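Local coordinates for OxsB protein (Bacillus megaterium, PDB 5UL3) that catalyses the cobalamin-dependent radical SAM ring contraction of dAMP to an oxetane aldehyde in oxetanocin A biosynthesis, at residues 377-382 with 416-421; 402-407 with 459-464; 408-413 with 512-517; 433-438 with 490-495. All coordinates share one frame; numbering follows the deposited sequence.

All four contacts lie within the radical SAM core, whose fold is a partial triose phosphate isomerase barrel, illustrating how outer helices, a connecting loop and a strand end pack together. Contacts 1 and 3 share helix 410-426, and contact 2 touches both: its centre is about 9 Å from that of contact 3 and about 13 Å from that of contact 1. The carbonyl O of Ser402 accepts from Arg416 NH1 and Trp420 NE1 of contact 1, and Asn413 OD1 of contact 3 accepts from Glu405 N. Contact 4 includes Glu436, which binds S-adenosyl-L-methionine; the Val435 side chain is about 11 Å from the iron-sulfur cluster and about 14 Å from cobalamin.

Contact 1 of 4, residues 377-382 with 416-421; sequences RIIDIC and RLKMWH
Ile379 and Met419 mark the closest backbone pairing, CA to CA 5.7 Å, between two helical segments that run nearly parallel, crossing at 23° with their axes 9.2 Å apart. They illustrate side-by-side helix packing on the outside of an alpha/beta barrel: helix 374-386 leads into strand 393-398 of the partial triose phosphate isomerase barrel, and helix 410-426 follows that strand, so the two helices flank it in the sequence. The join is entirely apolar and depends on one methionine set against two isoleucines. With CG anti to its backbone N (chi1 -176°), Met419 reaches across to the flank of Ile378, and its chain then bends so that SD stays beside the same residue, 3.8 Å from Ile378 CB. Ile379 crosses the root of the methionine at a slant, its CG1 3.9 Å from Met419 CA. At the margin, Lys418 CG lies 4.3 Å from Ile379 CD1, adding a looser contact. Beyond the two segments, Ile378 also packs on Cys423 and Ile379 on Glu415, extending the seam in both directions along helix 410-426. The methionine's terminal methyl turns back to its own helix, where Met419 CE rests over one face of the Trp420 ring, offset toward the rim, while Met419 CG keeps to the isoleucine side, 3.7 Å from Ile378 CB.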
# COMPACT_ATOMS: atom_id res chain seq x y z
N ARG A 377 -22.91 0.88 0.37
CA ARG A 377 -21.93 1.87 0.80
C ARG A 377 -21.02 2.29 -0.35
O ARG A 377 -20.72 3.47 -0.53
CB ARG A 377 -21.12 1.31 1.96
CG ARG A 377 -19.93 2.16 2.34
CD ARG A 377 -19.26 1.67 3.61
NE ARG A 377 -18.02 2.38 3.88
CZ ARG A 377 -16.86 2.14 3.26
NH1 ARG A 377 -16.79 1.20 2.31
NH2 ARG A 377 -15.77 2.83 3.58
N ILE A 378 -20.55 1.32 -1.14
CA ILE A 378 -19.68 1.66 -2.27
C ILE A 378 -20.45 2.49 -3.30
O ILE A 378 -19.94 3.49 -3.82
CB ILE A 378 -19.09 0.38 -2.89
CG1 ILE A 378 -18.24 -0.40 -1.87
CG2 ILE A 378 -18.26 0.72 -4.16
CD1 ILE A 378 -17.05 0.38 -1.29
N ILE A 379 -21.69 2.09 -3.60
CA ILE A 379 -22.49 2.82 -4.57
C ILE A 379 -22.71 4.26 -4.10
O ILE A 379 -22.61 5.19 -4.90
CB ILE A 379 -23.82 2.08 -4.83
CG1 ILE A 379 -23.53 0.81 -5.65
CG2 ILE A 379 -24.79 3.00 -5.57
CD1 ILE A 379 -24.69 -0.17 -5.73
N ASP A 380 -22.93 4.46 -2.79
CA ASP A 380 -23.08 5.82 -2.25
C ASP A 380 -21.79 6.64 -2.39
O ASP A 380 -21.83 7.84 -2.70
CB ASP A 380 -23.50 5.76 -0.78
CG ASP A 380 -24.93 5.24 -0.59
OD1 ASP A 380 -25.60 4.98 -1.61
OD2 ASP A 380 -25.37 5.09 0.57
N ILE A 381 -20.62 6.03 -2.13
CA ILE A 381 -19.36 6.73 -2.37
C ILE A 381 -19.23 7.11 -3.84
O ILE A 381 -18.89 8.26 -4.18
CB ILE A 381 -18.18 5.88 -1.88
CG1 ILE A 381 -18.21 5.74 -0.36
CG2 ILE A 381 -16.83 6.50 -2.35
CD1 ILE A 381 -17.33 4.62 0.19
N CYS A 382 -19.54 6.16 -4.73
CA CYS A 382 -19.46 6.42 -6.16
C CYS A 382 -20.42 7.54 -6.57
O CYS A 382 -20.06 8.39 -7.38
CB CYS A 382 -19.76 5.15 -6.94
SG CYS A 382 -18.45 3.92 -6.82
N ARG A 416 -23.87 -7.06 -7.05
CA ARG A 416 -22.43 -6.86 -7.04
C ARG A 416 -21.94 -6.30 -8.37
O ARG A 416 -21.11 -5.38 -8.40
CB ARG A 416 -21.74 -8.18 -6.71
CG ARG A 416 -20.33 -8.06 -6.21
CD ARG A 416 -20.15 -6.83 -5.31
NE ARG A 416 -20.72 -6.98 -3.98
CZ ARG A 416 -20.04 -7.41 -2.92
NH1 ARG A 416 -18.77 -7.77 -3.03
NH2 ARG A 416 -20.63 -7.49 -1.74
N LEU A 417 -22.47 -6.82 -9.49
CA LEU A 417 -22.10 -6.28 -10.80
C LEU A 417 -22.52 -4.82 -10.93
O LEU A 417 -21.75 -3.99 -11.45
CB LEU A 417 -22.73 -7.13 -11.91
CG LEU A 417 -22.42 -6.65 -13.33
CD1 LEU A 417 -20.93 -6.77 -13.61
CD2 LEU A 417 -23.24 -7.48 -14.32
N LYS A 418 -23.71 -4.48 -10.44
CA LYS A 418 -24.12 -3.07 -10.43
C LYS A 418 -23.14 -2.21 -9.65
O LYS A 418 -22.76 -1.12 -10.10
CB LYS A 418 -25.53 -2.94 -9.85
CG LYS A 418 -25.95 -1.48 -9.65
CD LYS A 418 -27.40 -1.36 -9.15
CE LYS A 418 -27.78 0.11 -8.97
NZ LYS A 418 -29.05 0.30 -8.18
N MET A 419 -22.70 -2.68 -8.48
CA MET A 419 -21.74 -1.93 -7.68
C MET A 419 -20.43 -1.72 -8.44
O MET A 419 -19.88 -0.61 -8.47
CB MET A 419 -21.47 -2.66 -6.35
CG MET A 419 -20.55 -1.89 -5.39
SD MET A 419 -19.60 -3.05 -4.37
CE MET A 419 -18.51 -3.70 -5.62
N TRP A 420 -19.92 -2.79 -9.06
CA TRP A 420 -18.69 -2.64 -9.83
C TRP A 420 -18.87 -1.68 -11.00
O TRP A 420 -17.95 -0.93 -11.35
CB TRP A 420 -18.22 -4.02 -10.32
CG TRP A 420 -17.45 -4.76 -9.28
CD1 TRP A 420 -17.92 -5.69 -8.37
CD2 TRP A 420 -16.05 -4.60 -8.99
NE1 TRP A 420 -16.90 -6.13 -7.56
CE2 TRP A 420 -15.74 -5.48 -7.92
CE3 TRP A 420 -15.02 -3.81 -9.53
CZ2 TRP A 420 -14.45 -5.59 -7.39
CZ3 TRP A 420 -13.75 -3.92 -9.00
CH2 TRP A 420 -13.47 -4.80 -7.94
N HIS A 421 -20.06 -1.66 -11.60
CA HIS A 421 -20.33 -0.69 -12.66
C HIS A 421 -20.25 0.72 -12.13
O HIS A 421 -19.64 1.60 -12.76
CB HIS A 421 -21.69 -0.95 -13.30
CG HIS A 421 -22.00 -0.04 -14.45
ND1 HIS A 421 -23.23 0.57 -14.60
CD2 HIS A 421 -21.25 0.36 -15.51
CE1 HIS A 421 -23.22 1.31 -15.70
NE2 HIS A 421 -22.03 1.19 -16.27

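Contact 2 of 4, residues 402-407 with 459-464; sequences SVYEPK and LRLVSA
Tyr404 meets Leu461 through the root of its side chain: Tyr404 CB is 3.9 Å from Leu461 CD1, and the methyl approaches the phenol ring obliquely. On one face of that ring lies Pro406 CD, 3.7 Å above the plane and offset toward the rim, contributed by the same loop. The rest of the contact is a cluster of branched aliphatic side chains. Val403 holds CG1 anti to its backbone N (chi1 -173°), and both of its methyls straddle a single one from the helix; CG1 comes within 3.6 Å of Val462 CG2. The two valines cross at about a right angle, whereas Val403 and Leu461 slide past each other in opposite directions, Val403 CG1 lying 3.9 Å from Leu461 CB. Some polar groups pair within their own segment. In the loop, Lys407 N donates to the anti lone pair of Glu405 OE2, bridging across Pro406. In the helix, Leu459 O is gripped twice by Ser463, whose N and OG arrive from opposite faces of the carbonyl plane; Ser463 OG is also bonded to Met500 N. The loop 402-407 leads from strand 393-398 to helix 410-426, and here it is pressed against helix 452-464, which lies between strands 432-436 and 470-473 in the sequence; Val403 also packs on Trp420 of helix 410-426, and Tyr404 on Tyr514 of helix 510-519.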
# COMPACT_ATOMS: atom_id res chain seq x y z
N SER A 402 -15.17 -10.93 -4.21
CA SER A 402 -15.87 -9.66 -4.10
C SER A 402 -16.53 -9.26 -5.42
O SER A 402 -17.28 -8.28 -5.45
CB SER A 402 -14.93 -8.54 -3.65
OG SER A 402 -14.41 -8.78 -2.36
N VAL A 403 -16.24 -9.98 -6.49
CA VAL A 403 -16.88 -9.76 -7.79
C VAL A 403 -17.97 -10.80 -8.04
O VAL A 403 -19.11 -10.45 -8.35
CB VAL A 403 -15.83 -9.82 -8.92
CG1 VAL A 403 -16.47 -9.41 -10.26
CG2 VAL A 403 -14.63 -8.93 -8.61
N TYR A 404 -17.61 -12.07 -7.89
CA TYR A 404 -18.47 -13.19 -8.25
C TYR A 404 -18.36 -14.28 -7.19
O TYR A 404 -17.26 -14.75 -6.89
CB TYR A 404 -18.06 -13.74 -9.63
CG TYR A 404 -18.66 -15.08 -10.00
CD1 TYR A 404 -20.04 -15.24 -10.11
CD2 TYR A 404 -17.85 -16.19 -10.25
CE1 TYR A 404 -20.60 -16.47 -10.46
CE2 TYR A 404 -18.40 -17.42 -10.60
CZ TYR A 404 -19.78 -17.54 -10.71
OH TYR A 404 -20.33 -18.76 -11.06
N GLU A 405 -19.50 -14.73 -6.66
CA GLU A 405 -19.49 -15.73 -5.61
C GLU A 405 -20.70 -16.63 -5.83
O GLU A 405 -21.81 -16.28 -5.42
CB GLU A 405 -19.53 -15.12 -4.21
CG GLU A 405 -19.64 -16.21 -3.11
CD GLU A 405 -18.57 -17.28 -3.24
OE1 GLU A 405 -17.43 -17.05 -2.76
OE2 GLU A 405 -18.83 -18.34 -3.84
N PRO A 406 -20.51 -17.77 -6.50
CA PRO A 406 -21.65 -18.65 -6.78
C PRO A 406 -22.25 -19.28 -5.53
O PRO A 406 -23.37 -19.81 -5.61
CB PRO A 406 -21.04 -19.71 -7.71
CG PRO A 406 -19.57 -19.72 -7.34
CD PRO A 406 -19.24 -18.28 -7.06
N LYS A 407 -21.58 -19.21 -4.38
CA LYS A 407 -22.23 -19.63 -3.14
C LYS A 407 -23.26 -18.62 -2.66
O LYS A 407 -24.01 -18.93 -1.72
CB LYS A 407 -21.19 -19.88 -2.05
CG LYS A 407 -20.25 -21.02 -2.41
CD LYS A 407 -19.44 -21.46 -1.21
CE LYS A 407 -18.41 -22.51 -1.60
NZ LYS A 407 -17.57 -22.88 -0.42
N LEU A 459 -12.76 -12.06 -13.58
CA LEU A 459 -11.99 -11.23 -14.51
C LEU A 459 -12.84 -10.81 -15.69
O LEU A 459 -12.72 -9.68 -16.19
CB LEU A 459 -10.74 -11.98 -14.99
CG LEU A 459 -9.74 -12.41 -13.92
CD1 LEU A 459 -8.54 -13.13 -14.58
CD2 LEU A 459 -9.29 -11.22 -13.08
N ARG A 460 -13.70 -11.71 -16.15
CA ARG A 460 -14.62 -11.41 -17.24
C ARG A 460 -15.55 -10.26 -16.87
O ARG A 460 -15.75 -9.32 -17.66
CB ARG A 460 -15.41 -12.69 -17.55
CG ARG A 460 -16.18 -12.72 -18.85
CD ARG A 460 -16.89 -14.08 -19.03
NE ARG A 460 -15.98 -15.18 -19.32
CZ ARG A 460 -16.27 -16.46 -19.14
NH1 ARG A 460 -17.46 -16.82 -18.65
NH2 ARG A 460 -15.38 -17.39 -19.43
N LEU A 461 -16.15 -10.31 -15.68
CA LEU A 461 -17.09 -9.28 -15.26
C LEU A 461 -16.41 -7.92 -15.09
O LEU A 461 -16.93 -6.90 -15.55
CB LEU A 461 -17.77 -9.72 -13.95
CG LEU A 461 -18.67 -10.95 -14.10
CD1 LEU A 461 -19.00 -11.59 -12.74
CD2 LEU A 461 -19.97 -10.58 -14.83
N VAL A 462 -15.26 -7.88 -14.42
CA VAL A 462 -14.61 -6.59 -14.18
C VAL A 462 -14.09 -6.01 -15.48
O VAL A 462 -14.25 -4.81 -15.74
CB VAL A 462 -13.49 -6.72 -13.13
CG1 VAL A 462 -12.75 -5.36 -12.99
CG2 VAL A 462 -14.08 -7.14 -11.76
N SER A 463 -13.47 -6.84 -16.32
CA SER A 463 -12.92 -6.30 -17.57
C SER A 463 -14.03 -5.82 -18.51
O SER A 463 -13.86 -4.80 -19.19
CB SER A 463 -12.02 -7.33 -18.25
OG SER A 463 -12.73 -8.51 -18.62
N ALA A 464 -15.19 -6.50 -18.51
CA ALA A 464 -16.30 -6.06 -19.35
C ALA A 464 -16.80 -4.67 -18.97
O ALA A 464 -17.39 -3.99 -19.81
CB ALA A 464 -17.46 -7.08 -19.28

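Contact 3 of 4, residues 408-413 with 512-517; sequences RTKEWN and ELYDKL
Lys410 and Asp515 form the polar link of this contact, a salt bridge in which the ammonium sits between the two carboxylate oxygens, on the syn side of each. Lys410 NZ lies 2.8 Å from Asp515 OD2 and equally far from OD1, using the syn lone pair of each oxygen, so one lysine nitrogen spans both. It arrives there on an extended chain whose CG is anti to the backbone N (chi1 176°), crossing the aspartate at about a right angle. Because Asp515 was modelled in two conformers, this forked bridge may be only part-time; Lys410 NZ has a second anionic partner in Glu511. The amide of Asn413 is directed elsewhere: OD1 accepts from Glu405 N, and ND2 donates to Thr409 O at 3.0 Å, coming from above the carbonyl plane. Thr409 O also takes the helical bond from Asn413 N, giving that carbonyl two donors. At the N-cap, Thr409 OG1 receives Trp412 N at 3.1 Å, closing the first turn of the helix. Between these polar sites Tyr514 supplies the packing, its OH resting 3.2 Å from Asn413 CB, with amide and ring planes 25° apart. The start of helix 410-426 is thus fastened to helix 510-519, where Tyr514 continues onto Val414 and Leu417 of the former; helix 510-519 also packs on helix 452-464, through Leu517 on Leu461.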
# COMPACT_ATOMS: atom_id res chain seq x y z
N ARG A 408 -23.34 -17.45 -3.27
CA ARG A 408 -24.35 -16.46 -2.94
C ARG A 408 -25.40 -16.43 -4.05
O ARG A 408 -25.19 -16.97 -5.14
CB ARG A 408 -23.71 -15.09 -2.72
CG ARG A 408 -22.76 -15.09 -1.51
CD ARG A 408 -22.15 -13.73 -1.25
NE ARG A 408 -21.05 -13.71 -0.28
CZ ARG A 408 -21.17 -13.27 0.97
NH1 ARG A 408 -20.12 -13.27 1.78
NH2 ARG A 408 -22.34 -12.82 1.40
N THR A 409 -26.54 -15.82 -3.76
CA THR A 409 -27.65 -15.88 -4.70
C THR A 409 -27.31 -15.11 -5.97
O THR A 409 -26.41 -14.27 -6.00
CB THR A 409 -28.93 -15.32 -4.10
OG1 THR A 409 -28.77 -13.91 -3.87
CG2 THR A 409 -29.26 -16.02 -2.78
N LYS A 410 -28.05 -15.43 -7.04
CA LYS A 410 -27.93 -14.65 -8.26
C LYS A 410 -28.20 -13.18 -8.00
O LYS A 410 -27.50 -12.31 -8.52
CB LYS A 410 -28.88 -15.20 -9.33
CG LYS A 410 -28.88 -14.38 -10.61
CD LYS A 410 -29.49 -15.14 -11.77
CE LYS A 410 -29.78 -14.21 -12.93
NZ LYS A 410 -30.43 -14.93 -14.07
N GLU A 411 -29.18 -12.88 -7.15
CA GLU A 411 -29.51 -11.49 -6.85
C GLU A 411 -28.34 -10.76 -6.21
O GLU A 411 -28.08 -9.59 -6.52
CB GLU A 411 -30.75 -11.44 -5.95
CG GLU A 411 -32.06 -11.79 -6.67
CD GLU A 411 -32.14 -13.24 -7.15
OE1 GLU A 411 -31.52 -14.13 -6.52
OE2 GLU A 411 -32.82 -13.48 -8.18
N TRP A 412 -27.61 -11.43 -5.31
CA TRP A 412 -26.43 -10.82 -4.70
C TRP A 412 -25.36 -10.53 -5.75
O TRP A 412 -24.72 -9.46 -5.73
CB TRP A 412 -25.87 -11.74 -3.61
CG TRP A 412 -24.63 -11.25 -2.89
CD1 TRP A 412 -24.59 -10.62 -1.68
CD2 TRP A 412 -23.26 -11.33 -3.34
NE1 TRP A 412 -23.29 -10.32 -1.34
CE2 TRP A 412 -22.46 -10.74 -2.35
CE3 TRP A 412 -22.65 -11.86 -4.49
CZ2 TRP A 412 -21.07 -10.67 -2.45
CZ3 TRP A 412 -21.26 -11.78 -4.59
CH2 TRP A 412 -20.49 -11.19 -3.57
N ASN A 413 -25.15 -11.47 -6.68
CA ASN A 413 -24.13 -11.29 -7.71
C ASN A 413 -24.52 -10.21 -8.70
O ASN A 413 -23.66 -9.45 -9.17
CB ASN A 413 -23.88 -12.61 -8.43
CG ASN A 413 -23.01 -13.57 -7.63
OD1 ASN A 413 -21.80 -13.44 -7.59
ND2 ASN A 413 -23.64 -14.56 -6.99
N GLU A 512 -29.20 -9.17 -17.39
CA GLU A 512 -28.94 -9.67 -18.74
C GLU A 512 -27.44 -9.71 -19.01
O GLU A 512 -26.92 -10.69 -19.57
CB GLU A 512 -29.65 -8.80 -19.78
CG GLU A 512 -31.17 -8.88 -19.74
CD GLU A 512 -31.85 -7.93 -20.73
OE1 GLU A 512 -31.24 -6.90 -21.11
OE2 GLU A 512 -32.99 -8.21 -21.14
N LEU A 513 -26.72 -8.65 -18.62
CA LEU A 513 -25.28 -8.63 -18.78
C LEU A 513 -24.63 -9.76 -18.00
O LEU A 513 -23.77 -10.48 -18.51
CB LEU A 513 -24.73 -7.28 -18.33
CG LEU A 513 -23.20 -7.17 -18.35
CD1 LEU A 513 -22.69 -7.37 -19.76
CD2 LEU A 513 -22.77 -5.81 -17.79
N TYR A 514 -25.04 -9.92 -16.74
CA TYR A 514 -24.52 -11.00 -15.90
C TYR A 514 -24.76 -12.36 -16.53
O TYR A 514 -23.83 -13.17 -16.63
CB TYR A 514 -25.18 -10.93 -14.52
CG TYR A 514 -24.68 -11.95 -13.52
CD1 TYR A 514 -23.50 -11.75 -12.82
CD2 TYR A 514 -25.42 -13.10 -13.25
CE1 TYR A 514 -23.04 -12.68 -11.90
CE2 TYR A 514 -24.97 -14.03 -12.32
CZ TYR A 514 -23.79 -13.82 -11.66
OH TYR A 514 -23.36 -14.75 -10.74
N ASP A 515 -25.99 -12.63 -16.96
CA ASP A 515 -26.31 -13.95 -17.52
C ASP A 515 -25.50 -14.22 -18.78
O ASP A 515 -25.01 -15.34 -18.98
CB ASP A 515 -27.81 -14.06 -17.80
CG ASP A 515 -28.62 -14.25 -16.54
OD1 ASP A 515 -28.08 -14.78 -15.55
OD2 ASP A 515 -29.82 -13.88 -16.55
N LYS A 516 -25.33 -13.21 -19.63
CA LYS A 516 -24.59 -13.41 -20.87
C LYS A 516 -23.11 -13.67 -20.62
O LYS A 516 -22.51 -14.52 -21.28
CB LYS A 516 -24.79 -12.22 -21.80
CG LYS A 516 -26.12 -12.25 -22.56
CD LYS A 516 -26.34 -10.95 -23.32
CE LYS A 516 -27.66 -10.93 -24.08
NZ LYS A 516 -27.59 -11.70 -25.35
N LEU A 517 -22.50 -12.95 -19.67
CA LEU A 517 -21.09 -13.18 -19.39
C LEU A 517 -20.83 -14.51 -18.69
O LEU A 517 -19.74 -15.06 -18.82
CB LEU A 517 -20.51 -12.02 -18.56
CG LEU A 517 -20.33 -10.74 -19.37
CD1 LEU A 517 -20.01 -9.56 -18.46
CD2 LEU A 517 -19.23 -10.92 -20.40

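Contact 4 of 4, residues 433-438 with 490-495; sequences IGVESG and LDFLER. With EDO (1,2-ethanediol), chain X.
Phe492 turns its ring toward Gly438 by holding CG anti to the backbone N (chi1 173°), and a chi2 of 88° rotates the ring so that one face receives the glycine. Val435 likewise keeps CG1 anti to its own N, which points that methyl at the far end of the phenyl group. Gly438 CA makes a CH-pi contact over the ring face, 3.9 Å from the centroid of Phe492 and 24° off its normal. The fit is close at the near side, where Gly438 CA comes 3.5 Å from Phe492 CG; having no side chain, the glycine can bring its backbone directly onto the ring. At the ring's tip Val435 CG1 lies 3.9 Å from Phe492 CZ, approaching obliquely. The phenylalanine therefore spans the end of strand 432-436 and the turn beyond it, and it also packs on Ser452 and Ile456 of helix 452-464. Gly438 N is held by Asn489 OD1, so helix 484-493 reaches this turn through a polar bond as well as through the ring. Between Val435 and Gly438 sits Glu436, which binds S-adenosyl-L-methionine. Here its carboxylate holds a 1,2-ethanediol molecule, probably from the crystallisation liquor, whose O2 donates to Glu436 OE1 at 2.6 Å; O1 also donates to Glu436 OE2, at a very short 2.5 Å whose exact length is doubtful. The chemistry thus divides by side: carbon packing holds Val435 and Gly438 against Phe492, while the Glu436 carboxylate belongs to the S-adenosyl-L-methionine site and here grips both hydroxyls of the diol.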
# COMPACT_ATOMS: atom_id res chain seq x y z
N ILE A 433 -6.67 -7.67 -8.51
CA ILE A 433 -7.48 -8.79 -8.00
C ILE A 433 -6.52 -9.87 -7.54
O ILE A 433 -5.69 -10.35 -8.32
CB ILE A 433 -8.45 -9.35 -9.05
CG1 ILE A 433 -9.32 -8.26 -9.66
CG2 ILE A 433 -9.32 -10.50 -8.41
CD1 ILE A 433 -10.41 -7.76 -8.78
N GLY A 434 -6.61 -10.25 -6.26
CA GLY A 434 -5.75 -11.28 -5.72
C GLY A 434 -6.14 -12.69 -6.13
O GLY A 434 -6.54 -13.50 -5.29
N VAL A 435 -6.03 -12.98 -7.43
CA VAL A 435 -6.32 -14.32 -7.95
C VAL A 435 -5.40 -15.36 -7.30
O VAL A 435 -5.87 -16.36 -6.74
CB VAL A 435 -6.18 -14.33 -9.49
CG1 VAL A 435 -6.16 -15.73 -10.04
CG2 VAL A 435 -7.30 -13.51 -10.13
N GLU A 436 -4.09 -15.15 -7.43
CA GLU A 436 -2.99 -15.90 -6.82
C GLU A 436 -2.76 -17.28 -7.44
O GLU A 436 -1.62 -17.76 -7.47
CB GLU A 436 -3.17 -16.03 -5.29
CG GLU A 436 -3.28 -14.69 -4.50
CD GLU A 436 -2.37 -13.56 -4.99
OE1 GLU A 436 -2.75 -12.38 -4.84
OE2 GLU A 436 -1.27 -13.82 -5.51
N SER A 437 -3.80 -17.94 -7.94
CA SER A 437 -3.59 -19.27 -8.50
C SER A 437 -4.68 -19.60 -9.50
O SER A 437 -5.79 -19.08 -9.43
CB SER A 437 -3.56 -20.34 -7.39
OG SER A 437 -3.44 -21.64 -7.95
N GLY A 438 -4.36 -20.49 -10.44
CA GLY A 438 -5.36 -21.08 -11.30
C GLY A 438 -5.56 -22.57 -11.08
O GLY A 438 -6.21 -23.21 -11.92
N LEU A 490 -0.67 -23.07 -15.86
CA LEU A 490 -0.36 -22.65 -17.22
C LEU A 490 -1.61 -22.65 -18.09
O LEU A 490 -1.83 -21.71 -18.88
CB LEU A 490 0.71 -23.57 -17.81
CG LEU A 490 2.11 -23.51 -17.18
CD1 LEU A 490 2.93 -24.71 -17.67
CD2 LEU A 490 2.80 -22.19 -17.54
N ASP A 491 -2.43 -23.70 -17.98
CA ASP A 491 -3.71 -23.75 -18.69
C ASP A 491 -4.58 -22.55 -18.35
O ASP A 491 -5.12 -21.88 -19.24
CB ASP A 491 -4.46 -25.04 -18.35
CG ASP A 491 -3.86 -26.27 -19.01
OD1 ASP A 491 -2.99 -26.11 -19.90
OD2 ASP A 491 -4.28 -27.39 -18.65
N PHE A 492 -4.76 -22.28 -17.05
CA PHE A 492 -5.51 -21.10 -16.61
C PHE A 492 -4.98 -19.82 -17.24
O PHE A 492 -5.75 -19.01 -17.77
CB PHE A 492 -5.45 -21.00 -15.08
CG PHE A 492 -6.04 -19.73 -14.51
CD1 PHE A 492 -7.40 -19.64 -14.21
CD2 PHE A 492 -5.24 -18.63 -14.26
CE1 PHE A 492 -7.95 -18.48 -13.66
CE2 PHE A 492 -5.79 -17.46 -13.72
CZ PHE A 492 -7.14 -17.39 -13.42
N LEU A 493 -3.66 -19.61 -17.16
CA LEU A 493 -3.04 -18.39 -17.64
C LEU A 493 -3.13 -18.22 -19.16
O LEU A 493 -3.07 -17.09 -19.65
CB LEU A 493 -1.57 -18.35 -17.21
CG LEU A 493 -1.39 -18.20 -15.70
CD1 LEU A 493 -0.00 -18.60 -15.35
CD2 LEU A 493 -1.66 -16.75 -15.26
N GLU A 494 -3.27 -19.31 -19.90
CA GLU A 494 -3.42 -19.27 -21.35
C GLU A 494 -4.87 -19.09 -21.80
O GLU A 494 -5.11 -18.96 -23.00
CB GLU A 494 -2.83 -20.54 -21.97
CG GLU A 494 -1.32 -20.57 -21.92
CD GLU A 494 -0.72 -21.94 -22.14
OE1 GLU A 494 -1.32 -22.74 -22.89
OE2 GLU A 494 0.35 -22.22 -21.54
N ARG A 495 -5.84 -19.06 -20.88
CA ARG A 495 -7.23 -18.92 -21.29
C ARG A 495 -7.46 -17.56 -21.93
O ARG A 495 -7.01 -16.53 -21.43
CB ARG A 495 -8.17 -19.12 -20.10
CG ARG A 495 -8.26 -20.60 -19.71
CD ARG A 495 -9.28 -20.83 -18.66
NE ARG A 495 -10.63 -20.56 -19.13
CZ ARG A 495 -11.73 -20.94 -18.47
NH1 ARG A 495 -11.61 -21.61 -17.34
NH2 ARG A 495 -12.92 -20.64 -18.95
C1 EDO X . 1.08 -11.46 -4.32
O1 EDO X . 0.62 -12.19 -5.48
C2 EDO X . 0.01 -11.42 -3.23
O2 EDO X . -1.16 -10.70 -3.67